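Local coordinates for protein gamma-glutamyltranspeptidase (PDB 6J3A) that probably acts as a gamma-glutamyltranspeptidase-like enzyme of the N-terminal nucleophile hydrolase clan, transferring or cleaving gamma-glutamyl-type groups in Streptomyces lincolnensis, at residues Y263-W268 with F513-A518; P280-Q285 with Q505-Q510; M433-P438 with P485-R490; L527-A532 with S602-P607. One frame throughout, in Å; residues are numbered along the deposited sequence.

The four contacts all lie within the gamma-glutamyltranspeptidase fold, their centres 12 to 18 Å apart. Interactions 1 and 2 share helix 506-519, which meets the hairpin at 263-268 through its C-terminal half and helix 280-288 near its start. Along the chain, interaction 1 encloses interaction 2, which in turn encloses interaction 3, whereas interaction 4 follows in series. Interaction 3 touches both of the first two, because strand 486-490 packs on helix 506-519 and also lies against Trp-268 of the hairpin. Helix 529-534 of interaction 4 lies against that same helix. Together the contacts join helix to hairpin, helix to helix, strand to strand and helix to strand, consistent with the layered alpha-beta-beta-alpha sandwich of the clan.

Interaction 1. Residues Y263-W268 with F513-A518; sequences YDWNGW and FFLAVA
Trp-265 and Trp-268 pack against Phe-514, Leu-515 and Ala-518 in a largely apolar, aromatic helix-to-hairpin contact, where the C-terminal half of helix 506-519 meets the tip of the hairpin joining strands 256-265 and 268-272. A type I' turn from Trp-265 to Trp-268 brings the two indoles to the same helix, and the hairpin closes with backbone hydrogen bonds in both directions between these two residues. Phe-514 enters the aromatic cluster with CG anti to its backbone N (chi1 170°), and its ring edge faces both tryptophans. With Trp-268 it forms an edge-to-face pair, the Phe-514 ring centroid 5.3 Å from that of the five-membered ring of Trp-268 and the planes at 73°. Phe-514 CZ sits over this indole, offset toward its rim, while Phe-514 CE2 comes within 3.7 Å of Trp-265 CE3. Leu-515 lies across Trp-265 at about a right angle, its CD2 making a CH-pi contact 4.0 Å from the centroid of the six-membered ring. Ala-518 serves both indoles: its CB lies 3.6 Å from Trp-268 NE1 and 4.0 Å from Trp-265 CZ3, the latter at the ring edge. An alanine in place of Trp-268 would probably leave the edge of Phe-514 without the indole face it meets and deprive Arg-490 of its cation-pi partner. Strand 493-499 lies beside the cluster, with Met-496 and Phe-498 against Phe-514 and Val-495 against Trp-268, while Leu-286 of helix 280-288 touches Leu-515.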
loop_
_atom_site.group_PDB
_atom_site.type_symbol
_atom_site.label_atom_id
_atom_site.label_comp_id
_atom_site.label_asym_id
_atom_site.label_seq_id
_atom_site.Cartn_x
_atom_site.Cartn_y
_atom_site.Cartn_z
ATOM N N TYR A 263 1.337 31.601 1.017
ATOM C CA TYR A 263 1.738 32.178 2.281
ATOM C C TYR A 263 3.034 31.527 2.768
ATOM O O TYR A 263 3.146 30.304 2.835
ATOM C CB TYR A 263 0.634 32.021 3.314
ATOM C CG TYR A 263 0.919 32.771 4.581
ATOM C CD1 TYR A 263 0.936 34.164 4.594
ATOM C CD2 TYR A 263 1.193 32.094 5.774
ATOM C CE1 TYR A 263 1.215 34.869 5.756
ATOM C CE2 TYR A 263 1.461 32.788 6.946
ATOM C CZ TYR A 263 1.475 34.173 6.931
ATOM O OH TYR A 263 1.740 34.868 8.083
ATOM N N ASP A 264 4.005 32.376 3.093
ATOM C CA ASP A 264 5.286 31.960 3.639
ATOM C C ASP A 264 5.206 31.762 5.161
ATOM O O ASP A 264 4.790 32.659 5.899
ATOM C CB ASP A 264 6.347 32.992 3.273
ATOM C CG ASP A 264 6.672 32.997 1.771
ATOM O OD1 ASP A 264 6.066 32.228 0.987
ATOM O OD2 ASP A 264 7.550 33.783 1.366
ATOM N N TRP A 265 5.589 30.569 5.610
ATOM C CA TRP A 265 5.606 30.239 7.034
ATOM C C TRP A 265 6.785 29.329 7.380
ATOM O O TRP A 265 6.889 28.215 6.865
ATOM C CB TRP A 265 4.289 29.572 7.455
ATOM C CG TRP A 265 4.294 29.085 8.881
ATOM C CD1 TRP A 265 4.027 29.819 10.013
ATOM C CD2 TRP A 265 4.597 27.758 9.329
ATOM N NE1 TRP A 265 4.137 29.019 11.137
ATOM C CE2 TRP A 265 4.491 27.754 10.742
ATOM C CE3 TRP A 265 4.956 26.570 8.672
ATOM C CZ2 TRP A 265 4.725 26.606 11.503
ATOM C CZ3 TRP A 265 5.191 25.436 9.427
ATOM C CH2 TRP A 265 5.072 25.459 10.829
ATOM N N ASN A 266 7.665 29.821 8.258
ATOM C CA ASN A 266 8.710 29.005 8.906
ATOM C C ASN A 266 9.580 28.208 7.910
ATOM O O ASN A 266 9.826 27.013 8.090
ATOM C CB ASN A 266 8.044 28.077 9.926
ATOM C CG ASN A 266 9.040 27.241 10.698
ATOM O OD1 ASN A 266 9.940 27.774 11.343
ATOM N ND2 ASN A 266 8.889 25.921 10.626
ATOM N N GLY A 267 10.012 28.876 6.843
ATOM C CA GLY A 267 10.841 28.249 5.804
ATOM C C GLY A 267 10.075 27.647 4.641
ATOM O O GLY A 267 10.662 27.381 3.577
ATOM N N TRP A 268 8.775 27.413 4.847
ATOM C CA TRP A 268 7.881 26.858 3.832
ATOM C C TRP A 268 7.016 27.926 3.173
ATOM O O TRP A 268 6.770 28.993 3.742
ATOM C CB TRP A 268 6.916 25.815 4.418
ATOM C CG TRP A 268 7.507 24.719 5.237
ATOM C CD1 TRP A 268 7.930 24.807 6.528
ATOM C CD2 TRP A 268 7.670 23.345 4.854
ATOM N NE1 TRP A 268 8.378 23.586 6.965
ATOM C CE2 TRP A 268 8.227 22.670 5.959
ATOM C CE3 TRP A 268 7.422 22.628 3.681
ATOM C CZ2 TRP A 268 8.543 21.312 5.923
ATOM C CZ3 TRP A 268 7.731 21.277 3.649
ATOM C CH2 TRP A 268 8.286 20.633 4.763
ATOM N N PHE A 513 -2.236 18.081 9.315
ATOM C CA PHE A 513 -1.258 17.270 8.584
ATOM C C PHE A 513 0.023 18.028 8.247
ATOM O O PHE A 513 1.114 17.594 8.620
ATOM C CB PHE A 513 -1.897 16.766 7.301
ATOM C CG PHE A 513 -0.933 16.171 6.332
ATOM C CD1 PHE A 513 -0.382 14.930 6.571
ATOM C CD2 PHE A 513 -0.593 16.846 5.172
ATOM C CE1 PHE A 513 0.501 14.365 5.667
ATOM C CE2 PHE A 513 0.286 16.290 4.263
ATOM C CZ PHE A 513 0.833 15.046 4.510
ATOM N N PHE A 514 -0.120 19.148 7.541
ATOM C CA PHE A 514 1.029 19.946 7.108
ATOM C C PHE A 514 1.910 20.399 8.264
ATOM O O PHE A 514 3.133 20.359 8.147
ATOM C CB PHE A 514 0.589 21.170 6.321
ATOM C CG PHE A 514 1.701 22.152 6.064
ATOM C CD1 PHE A 514 2.507 22.026 4.936
ATOM C CD2 PHE A 514 1.938 23.201 6.951
ATOM C CE1 PHE A 514 3.521 22.930 4.694
ATOM C CE2 PHE A 514 2.955 24.104 6.717
ATOM C CZ PHE A 514 3.749 23.971 5.586
ATOM N N LEU A 515 1.300 20.854 9.356
ATOM C CA LEU A 515 2.073 21.189 10.567
ATOM C C LEU A 515 2.787 19.960 11.152
ATOM O O LEU A 515 3.960 20.026 11.549
ATOM C CB LEU A 515 1.194 21.853 11.640
ATOM C CG LEU A 515 0.669 23.266 11.336
ATOM C CD1 LEU A 515 -0.182 23.774 12.489
ATOM C CD2 LEU A 515 1.786 24.254 11.059
ATOM N N ALA A 516 2.088 18.837 11.197
ATOM C CA ALA A 516 2.724 17.606 11.642
ATOM C C ALA A 516 3.937 17.275 10.769
ATOM O O ALA A 516 5.006 16.990 11.301
ATOM C CB ALA A 516 1.732 16.465 11.662
ATOM N N VAL A 517 3.797 17.365 9.447
ATOM C CA VAL A 517 4.931 17.106 8.545
ATOM C C VAL A 517 6.134 17.997 8.884
ATOM O O VAL A 517 7.266 17.538 8.914
ATOM C CB VAL A 517 4.570 17.311 7.056
ATOM C CG1 VAL A 517 5.809 17.164 6.172
ATOM C CG2 VAL A 517 3.496 16.326 6.608
ATOM N N ALA A 518 5.873 19.274 9.130
ATOM C CA ALA A 518 6.929 20.244 9.410
ATOM C C ALA A 518 7.500 20.121 10.821
ATOM O O ALA A 518 8.662 20.458 11.032
ATOM C CB ALA A 518 6.403 21.639 9.193
#

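Interaction 2. Residues P280-Q285 with Q505-Q510; sequences PVLLQQ and QQDQWQ
Gln-285 NE2 is gripped by two backbone carbonyls, one on each helix. It donates to Asp-507 O at 3.1 Å, with an N-H...O angle of 149°, and to Val-281 O, one turn back in its own helix, at 3.0 Å. The latter bond lies in the amide plane of Gln-285 and reaches Val-281 O from above the carbonyl plane, on the face opposite the helical donor Gln-285 N. These two bonds fix the rotation of the amide. A leucine in place of Gln-285 would probably leave Asp-507 O without this donor and cost the helices their direct hydrogen bond here. Beside it, Leu-282 lies across Asp-507 at about a right angle: its CD1 comes within 3.3 Å of Asp-507 OD1 and within 3.7 Å of Gln-510 CB. Val-281 CG1 packs on the aspartate's methylene, 3.8 Å from Asp-507 CB. The carboxylate that these aliphatic groups border is satisfied by a salt bridge from Lys-272 to OD1 and a hydrogen bond between Thr-484 OG1 and OD2, which probably favour its charged form. The axes of the short helical segments 280-285 and 506-510 come within 9.1 Å at an angle of 43°, and the buried interface is consistent with neighbouring helices of a helical layer lying on a sheet, as in the N-terminal nucleophile hydrolase fold.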
loop_
_atom_site.group_PDB
_atom_site.type_symbol
_atom_site.label_atom_id
_atom_site.label_comp_id
_atom_site.label_asym_id
_atom_site.label_seq_id
_atom_site.Cartn_x
_atom_site.Cartn_y
_atom_site.Cartn_z
ATOM N N PRO A 280 -7.625 29.471 0.745
ATOM C CA PRO A 280 -6.972 30.454 1.598
ATOM C C PRO A 280 -7.206 30.360 3.108
ATOM O O PRO A 280 -6.425 30.941 3.858
ATOM C CB PRO A 280 -7.508 31.766 1.050
ATOM C CG PRO A 280 -7.672 31.491 -0.405
ATOM C CD PRO A 280 -8.267 30.118 -0.414
ATOM N N VAL A 281 -8.229 29.629 3.551
ATOM C CA VAL A 281 -8.503 29.493 4.980
ATOM C C VAL A 281 -7.402 28.719 5.724
ATOM O O VAL A 281 -7.201 28.930 6.927
ATOM C CB VAL A 281 -9.906 28.887 5.241
ATOM C CG1 VAL A 281 -9.899 27.362 5.228
ATOM C CG2 VAL A 281 -10.458 29.388 6.567
ATOM N N LEU A 282 -6.708 27.826 5.007
ATOM C CA LEU A 282 -5.499 27.159 5.519
ATOM C C LEU A 282 -4.402 28.199 5.751
ATOM O O LEU A 282 -3.788 28.253 6.822
ATOM C CB LEU A 282 -5.004 26.074 4.539
ATOM C CG LEU A 282 -3.990 25.043 5.093
ATOM C CD1 LEU A 282 -4.073 23.703 4.363
ATOM C CD2 LEU A 282 -2.546 25.555 5.085
ATOM N N LEU A 283 -4.180 29.027 4.731
ATOM C CA LEU A 283 -3.197 30.099 4.788
ATOM C C LEU A 283 -3.506 31.080 5.946
ATOM O O LEU A 283 -2.601 31.484 6.671
ATOM C CB LEU A 283 -3.102 30.824 3.431
ATOM C CG LEU A 283 -2.903 29.995 2.145
ATOM C CD1 LEU A 283 -2.822 30.839 0.880
ATOM C CD2 LEU A 283 -1.643 29.173 2.256
ATOM N N GLN A 284 -4.778 31.426 6.134
ATOM C CA GLN A 284 -5.191 32.297 7.253
ATOM C C GLN A 284 -4.905 31.671 8.610
ATOM O O GLN A 284 -4.542 32.365 9.555
ATOM C CB GLN A 284 -6.675 32.665 7.159
ATOM C CG GLN A 284 -6.965 33.769 6.149
ATOM C CD GLN A 284 -8.242 34.530 6.422
ATOM O OE1 GLN A 284 -9.101 34.626 5.551
ATOM N NE2 GLN A 284 -8.375 35.079 7.633
ATOM N N GLN A 285 -5.064 30.358 8.697
ATOM C CA GLN A 285 -4.726 29.635 9.920
ATOM C C GLN A 285 -3.232 29.695 10.259
ATOM O O GLN A 285 -2.863 29.778 11.434
ATOM C CB GLN A 285 -5.207 28.190 9.832
ATOM C CG GLN A 285 -6.713 28.057 9.994
ATOM C CD GLN A 285 -7.197 26.649 9.707
ATOM O OE1 GLN A 285 -7.214 25.803 10.591
ATOM N NE2 GLN A 285 -7.589 26.395 8.468
ATOM N N GLN A 505 -14.078 19.992 6.557
ATOM C CA GLN A 505 -12.905 19.475 7.253
ATOM C C GLN A 505 -11.616 19.491 6.409
ATOM O O GLN A 505 -10.531 19.378 6.983
ATOM C CB GLN A 505 -13.174 18.059 7.773
ATOM C CG GLN A 505 -14.315 17.957 8.783
ATOM C CD GLN A 505 -15.693 17.787 8.143
ATOM O OE1 GLN A 505 -16.059 16.697 7.713
ATOM N NE2 GLN A 505 -16.466 18.866 8.099
ATOM N N GLN A 506 -11.726 19.651 5.082
ATOM C CA GLN A 506 -10.574 19.544 4.160
ATOM C C GLN A 506 -9.343 20.345 4.585
ATOM O O GLN A 506 -8.260 19.780 4.744
ATOM C CB GLN A 506 -10.955 19.980 2.742
ATOM C CG GLN A 506 -11.769 18.973 1.957
ATOM C CD GLN A 506 -11.609 19.113 0.452
ATOM O OE1 GLN A 506 -12.556 18.878 -0.307
ATOM N NE2 GLN A 506 -10.411 19.466 0.010
ATOM N N ASP A 507 -9.518 21.657 4.750
ATOM C CA ASP A 507 -8.422 22.529 5.183
ATOM C C ASP A 507 -8.294 22.679 6.706
ATOM O O ASP A 507 -7.579 23.568 7.174
ATOM C CB ASP A 507 -8.522 23.918 4.535
ATOM C CG ASP A 507 -7.851 23.992 3.174
ATOM O OD1 ASP A 507 -6.925 23.202 2.881
ATOM O OD2 ASP A 507 -8.257 24.881 2.397
ATOM N N GLN A 508 -8.988 21.844 7.473
ATOM C CA GLN A 508 -8.659 21.659 8.886
ATOM C C GLN A 508 -7.673 20.495 8.969
ATOM O O GLN A 508 -6.568 20.594 9.526
ATOM C CB GLN A 508 -9.912 21.357 9.712
ATOM C CG GLN A 508 -11.052 22.350 9.536
ATOM C CD GLN A 508 -12.160 22.137 10.559
ATOM O OE1 GLN A 508 -11.905 22.133 11.771
ATOM N NE2 GLN A 508 -13.397 21.951 10.081
ATOM N N TRP A 509 -8.085 19.386 8.379
ATOM C CA TRP A 509 -7.294 18.174 8.389
ATOM C C TRP A 509 -5.938 18.395 7.736
ATOM O O TRP A 509 -4.921 17.950 8.261
ATOM C CB TRP A 509 -8.056 17.051 7.681
ATOM C CG TRP A 509 -9.222 16.490 8.462
ATOM C CD1 TRP A 509 -9.416 16.511 9.827
ATOM C CD2 TRP A 509 -10.325 15.770 7.915
ATOM N NE1 TRP A 509 -10.597 15.876 10.148
ATOM C CE2 TRP A 509 -11.167 15.400 8.996
ATOM C CE3 TRP A 509 -10.693 15.405 6.606
ATOM C CZ2 TRP A 509 -12.353 14.694 8.806
ATOM C CZ3 TRP A 509 -11.859 14.690 6.419
ATOM C CH2 TRP A 509 -12.683 14.348 7.514
ATOM N N GLN A 510 -5.938 19.101 6.609
ATOM C CA GLN A 510 -4.700 19.432 5.912
ATOM C C GLN A 510 -3.789 20.329 6.736
ATOM O O GLN A 510 -2.575 20.126 6.731
ATOM C CB GLN A 510 -4.979 20.095 4.564
ATOM C CG GLN A 510 -5.278 19.114 3.461
ATOM C CD GLN A 510 -5.748 19.791 2.195
ATOM O OE1 GLN A 510 -6.906 20.240 2.098
ATOM N NE2 GLN A 510 -4.860 19.865 1.203
#

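Interaction 3. Residues M433-P438 with P485-R490; sequences MVAATP and PSIALR
Segments 433-438 and 485-490 run in roughly opposite directions, nearest at Thr-437 and Pro-485, whose CA atoms are 5.6 Å apart, and diverge from there with no hydrogen bond between them. The contact therefore rests on side chains and on backbone oxygens lying against carbon. The Pro-485 ring is held between Ala-435 and Thr-437: its CB is 3.4 Å from Ala-435 O and 3.4 Å from Thr-437 OG1. The threonine hydroxyl, anti to its own carbonyl carbon (chi1 -60°), lies against the ring with CD of Pro-485 at 3.6 Å, and the proline N has no hydrogen to offer it. Further along, Ala-435 CB faces Ser-486 O at 3.3 Å and approaches Ile-487 CG1 at 4.3 Å, so the small methyl lets the second strand come close. The Ser-486 side chain leaves its backbone away from segment 433-438, and its hydroxyl is hydrogen-bonded to Lys-272. Strand 433-436 is bonded to strands 61-66 and 424-428, whereas Ser-486 and Ala-488 pack on Phe-498 of strand 493-499; Leu-64 and Pro-62 reach Ile-487 and Pro-485, consistent with the two facing sheets of the sandwich.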
loop_
_atom_site.group_PDB
_atom_site.type_symbol
_atom_site.label_atom_id
_atom_site.label_comp_id
_atom_site.label_asym_id
_atom_site.label_seq_id
_atom_site.Cartn_x
_atom_site.Cartn_y
_atom_site.Cartn_z
ATOM N N MET A 433 5.038 17.792 -10.165
ATOM C CA MET A 433 4.040 17.408 -9.172
ATOM C C MET A 433 2.677 17.913 -9.576
ATOM O O MET A 433 2.559 18.873 -10.353
ATOM C CB MET A 433 4.375 17.955 -7.794
ATOM C CG MET A 433 5.773 17.613 -7.335
ATOM S SD MET A 433 6.120 18.312 -5.716
ATOM C CE MET A 433 5.554 16.978 -4.688
ATOM N N VAL A 434 1.657 17.253 -9.033
ATOM C CA VAL A 434 0.260 17.631 -9.234
ATOM C C VAL A 434 -0.559 17.239 -7.985
ATOM O O VAL A 434 -0.290 16.223 -7.358
ATOM C CB VAL A 434 -0.288 17.019 -10.543
ATOM C CG1 VAL A 434 -0.445 15.513 -10.440
ATOM C CG2 VAL A 434 -1.586 17.677 -10.950
ATOM N N ALA A 435 -1.523 18.071 -7.607
ATOM C CA ALA A 435 -2.449 17.764 -6.503
ATOM C C ALA A 435 -3.841 18.222 -6.920
ATOM O O ALA A 435 -4.037 19.402 -7.219
ATOM C CB ALA A 435 -2.028 18.461 -5.218
ATOM N N ALA A 436 -4.797 17.295 -6.955
ATOM C CA ALA A 436 -6.144 17.597 -7.445
ATOM C C ALA A 436 -7.169 17.052 -6.484
ATOM O O ALA A 436 -7.004 15.958 -5.955
ATOM C CB ALA A 436 -6.360 16.996 -8.824
ATOM N N THR A 437 -8.247 17.804 -6.303
ATOM C CA THR A 437 -9.335 17.423 -5.418
ATOM C C THR A 437 -10.613 17.362 -6.247
ATOM O O THR A 437 -11.387 18.302 -6.230
ATOM C CB THR A 437 -9.446 18.446 -4.266
ATOM O OG1 THR A 437 -8.215 18.470 -3.536
ATOM C CG2 THR A 437 -10.561 18.107 -3.295
ATOM N N PRO A 438 -10.824 16.267 -7.012
ATOM C CA PRO A 438 -12.048 16.178 -7.805
ATOM C C PRO A 438 -13.261 15.726 -7.000
ATOM O O PRO A 438 -13.140 14.913 -6.088
ATOM C CB PRO A 438 -11.697 15.152 -8.882
ATOM C CG PRO A 438 -10.722 14.266 -8.215
ATOM C CD PRO A 438 -9.903 15.163 -7.337
ATOM N N PRO A 485 -6.973 21.482 -2.896
ATOM C CA PRO A 485 -5.676 20.800 -2.859
ATOM C C PRO A 485 -4.553 21.722 -2.379
ATOM O O PRO A 485 -4.741 22.940 -2.291
ATOM C CB PRO A 485 -5.450 20.374 -4.317
ATOM C CG PRO A 485 -6.263 21.316 -5.131
ATOM C CD PRO A 485 -7.371 21.851 -4.267
ATOM N N SER A 486 -3.394 21.136 -2.099
ATOM C CA SER A 486 -2.233 21.871 -1.588
ATOM C C SER A 486 -0.961 21.461 -2.299
ATOM O O SER A 486 -0.807 20.306 -2.722
ATOM C CB SER A 486 -2.030 21.611 -0.094
ATOM O OG SER A 486 -3.228 21.805 0.635
ATOM N N ILE A 487 -0.063 22.426 -2.440
ATOM C CA ILE A 487 1.328 22.160 -2.763
ATOM C C ILE A 487 2.183 22.960 -1.780
ATOM O O ILE A 487 1.925 24.134 -1.536
ATOM C CB ILE A 487 1.656 22.483 -4.242
ATOM C CG1 ILE A 487 1.069 21.394 -5.146
ATOM C CG2 ILE A 487 3.168 22.581 -4.451
ATOM C CD1 ILE A 487 1.403 21.515 -6.621
ATOM N N ALA A 488 3.194 22.318 -1.204
ATOM C CA ALA A 488 4.090 22.998 -0.264
ATOM C C ALA A 488 5.477 23.130 -0.845
ATOM O O ALA A 488 6.009 22.186 -1.416
ATOM C CB ALA A 488 4.147 22.280 1.073
ATOM N N LEU A 489 6.033 24.330 -0.711
ATOM C CA LEU A 489 7.421 24.614 -1.037
ATOM C C LEU A 489 8.262 24.664 0.240
ATOM O O LEU A 489 7.756 25.000 1.319
ATOM C CB LEU A 489 7.540 25.944 -1.787
ATOM C CG LEU A 489 6.469 26.303 -2.823
ATOM C CD1 LEU A 489 6.809 27.602 -3.536
ATOM C CD2 LEU A 489 6.318 25.195 -3.846
ATOM N N ARG A 490 9.536 24.314 0.111
ATOM C CA ARG A 490 10.524 24.534 1.170
ATOM C C ARG A 490 11.643 25.322 0.518
ATOM O O ARG A 490 12.231 24.848 -0.456
ATOM C CB ARG A 490 11.032 23.201 1.727
ATOM C CG ARG A 490 12.047 23.304 2.853
ATOM C CD ARG A 490 11.401 23.741 4.153
ATOM N NE ARG A 490 12.365 23.740 5.259
ATOM C CZ ARG A 490 13.307 24.669 5.477
ATOM N NH1 ARG A 490 13.452 25.726 4.672
ATOM N NH2 ARG A 490 14.123 24.536 6.520
#

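Interaction 4. Residues L527-A532 with S602-P607; sequences LDLQGA and SAAANP
Gln-530 docks the first turn of helix 529-534 onto strand 601-605 by a two-way amide-to-backbone pairing with Ala-605. Ala-605 N donates to Gln-530 OE1 at 2.9 Å, nearly straight at 170°, while Gln-530 NE2 returns a bond to Ala-605 O at 2.8 Å, from above the carbonyl plane. The side chain of Gln-530 is bent at chi2 (69°), which sets CD, and with it the amide, beside Ala-605; Ala-604 CB packs alongside, 3.4 Å from Gln-530 OE1. A second hydrogen bond of NE2, to Asp-534 OD1 in the next turn, helps hold the amide in place. The strand is bonded to strand 590-594 through backbone bonds of Ser-602 and Ala-604, so the contact sets a helix start against a sheet strand, consistent with the helix-on-sheet layering of the N-terminal nucleophile hydrolase fold. Leu-529 supplies the apolar part: its CB is 3.5 Å from Ala-604 CB, and its CD1 reaches Ser-602 OG at 3.8 Å. Asp-528 caps the helix, OD1 accepting a weak bond from Gly-531 N, while OD2 makes a salt bridge to Arg-520. Glycine suits position 531, where a CB would clash with the capping carboxylate. At the far end, Pro-607 CD sits 4.1 Å from Gln-530 NE2, and Pro-607 also packs on Thr-4 of the second subunit.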
loop_
_atom_site.group_PDB
_atom_site.type_symbol
_atom_site.label_atom_id
_atom_site.label_comp_id
_atom_site.label_asym_id
_atom_site.label_seq_id
_atom_site.Cartn_x
_atom_site.Cartn_y
_atom_site.Cartn_z
ATOM N N LEU A 527 10.686 13.140 5.089
ATOM C CA LEU A 527 9.515 13.672 5.788
ATOM C C LEU A 527 8.624 12.546 6.284
ATOM O O LEU A 527 8.372 11.592 5.549
ATOM C CB LEU A 527 8.689 14.578 4.866
ATOM C CG LEU A 527 9.391 15.848 4.390
ATOM C CD1 LEU A 527 8.618 16.535 3.276
ATOM C CD2 LEU A 527 9.596 16.801 5.550
ATOM N N ASP A 528 8.141 12.670 7.519
ATOM C CA ASP A 528 7.313 11.649 8.154
ATOM C C ASP A 528 5.851 11.781 7.663
ATOM O O ASP A 528 4.929 12.090 8.439
ATOM C CB ASP A 528 7.421 11.782 9.675
ATOM C CG ASP A 528 6.702 10.669 10.427
ATOM O OD1 ASP A 528 6.433 9.602 9.827
ATOM O OD2 ASP A 528 6.403 10.865 11.630
ATOM N N LEU A 529 5.658 11.529 6.368
ATOM C CA LEU A 529 4.360 11.676 5.725
ATOM C C LEU A 529 3.314 10.771 6.374
ATOM O O LEU A 529 2.289 11.260 6.850
ATOM C CB LEU A 529 4.443 11.352 4.223
ATOM C CG LEU A 529 5.380 12.181 3.329
ATOM C CD1 LEU A 529 5.265 11.745 1.869
ATOM C CD2 LEU A 529 5.105 13.682 3.444
ATOM N N GLN A 530 3.581 9.466 6.404
ATOM C CA GLN A 530 2.595 8.505 6.917
ATOM C C GLN A 530 2.349 8.631 8.428
ATOM O O GLN A 530 1.225 8.441 8.883
ATOM C CB GLN A 530 2.970 7.065 6.550
ATOM C CG GLN A 530 1.899 6.027 6.874
ATOM C CD GLN A 530 0.659 6.142 6.010
ATOM O OE1 GLN A 530 0.746 6.157 4.778
ATOM N NE2 GLN A 530 -0.512 6.192 6.652
ATOM N N GLY A 531 3.386 8.948 9.195
ATOM C CA GLY A 531 3.229 9.180 10.628
ATOM C C GLY A 531 2.341 10.384 10.893
ATOM O O GLY A 531 1.586 10.409 11.875
ATOM N N ALA A 532 2.438 11.383 10.011
ATOM C CA ALA A 532 1.579 12.566 10.076
ATOM C C ALA A 532 0.132 12.213 9.729
ATOM O O ALA A 532 -0.790 12.652 10.403
ATOM C CB ALA A 532 2.098 13.663 9.160
ATOM N N SER A 602 8.790 10.347 -2.450
ATOM C CA SER A 602 8.097 9.591 -1.407
ATOM C C SER A 602 6.571 9.713 -1.510
ATOM O O SER A 602 6.057 10.477 -2.330
ATOM C CB SER A 602 8.638 9.950 -0.010
ATOM O OG SER A 602 8.616 11.336 0.218
ATOM N N ALA A 603 5.859 8.913 -0.718
ATOM C CA ALA A 603 4.394 8.899 -0.722
ATOM C C ALA A 603 3.847 8.236 0.511
ATOM O O ALA A 603 4.441 7.300 1.037
ATOM C CB ALA A 603 3.863 8.180 -1.941
ATOM N N ALA A 604 2.707 8.739 0.960
ATOM C CA ALA A 604 1.946 8.140 2.040
ATOM C C ALA A 604 0.458 8.230 1.694
ATOM O O ALA A 604 0.073 8.901 0.732
ATOM C CB ALA A 604 2.246 8.823 3.362
ATOM N N ALA A 605 -0.361 7.521 2.462
ATOM C CA ALA A 605 -1.807 7.546 2.267
ATOM C C ALA A 605 -2.563 7.114 3.512
ATOM O O ALA A 605 -2.084 6.313 4.310
ATOM C CB ALA A 605 -2.211 6.682 1.081
ATOM N N ASN A 606 -3.771 7.651 3.625
ATOM C CA ASN A 606 -4.663 7.411 4.753
ATOM C C ASN A 606 -5.153 5.963 4.821
ATOM O O ASN A 606 -5.584 5.420 3.802
ATOM C CB ASN A 606 -5.865 8.348 4.657
ATOM C CG ASN A 606 -7.000 7.927 5.558
ATOM O OD1 ASN A 606 -6.899 7.995 6.788
ATOM N ND2 ASN A 606 -8.084 7.462 4.951
ATOM N N PRO A 607 -5.098 5.346 6.022
ATOM C CA PRO A 607 -5.589 3.986 6.190
ATOM C C PRO A 607 -7.074 3.873 6.573
ATOM O O PRO A 607 -7.639 2.782 6.496
ATOM C CB PRO A 607 -4.716 3.466 7.324
ATOM C CG PRO A 607 -4.551 4.658 8.197
ATOM C CD PRO A 607 -4.523 5.852 7.285
#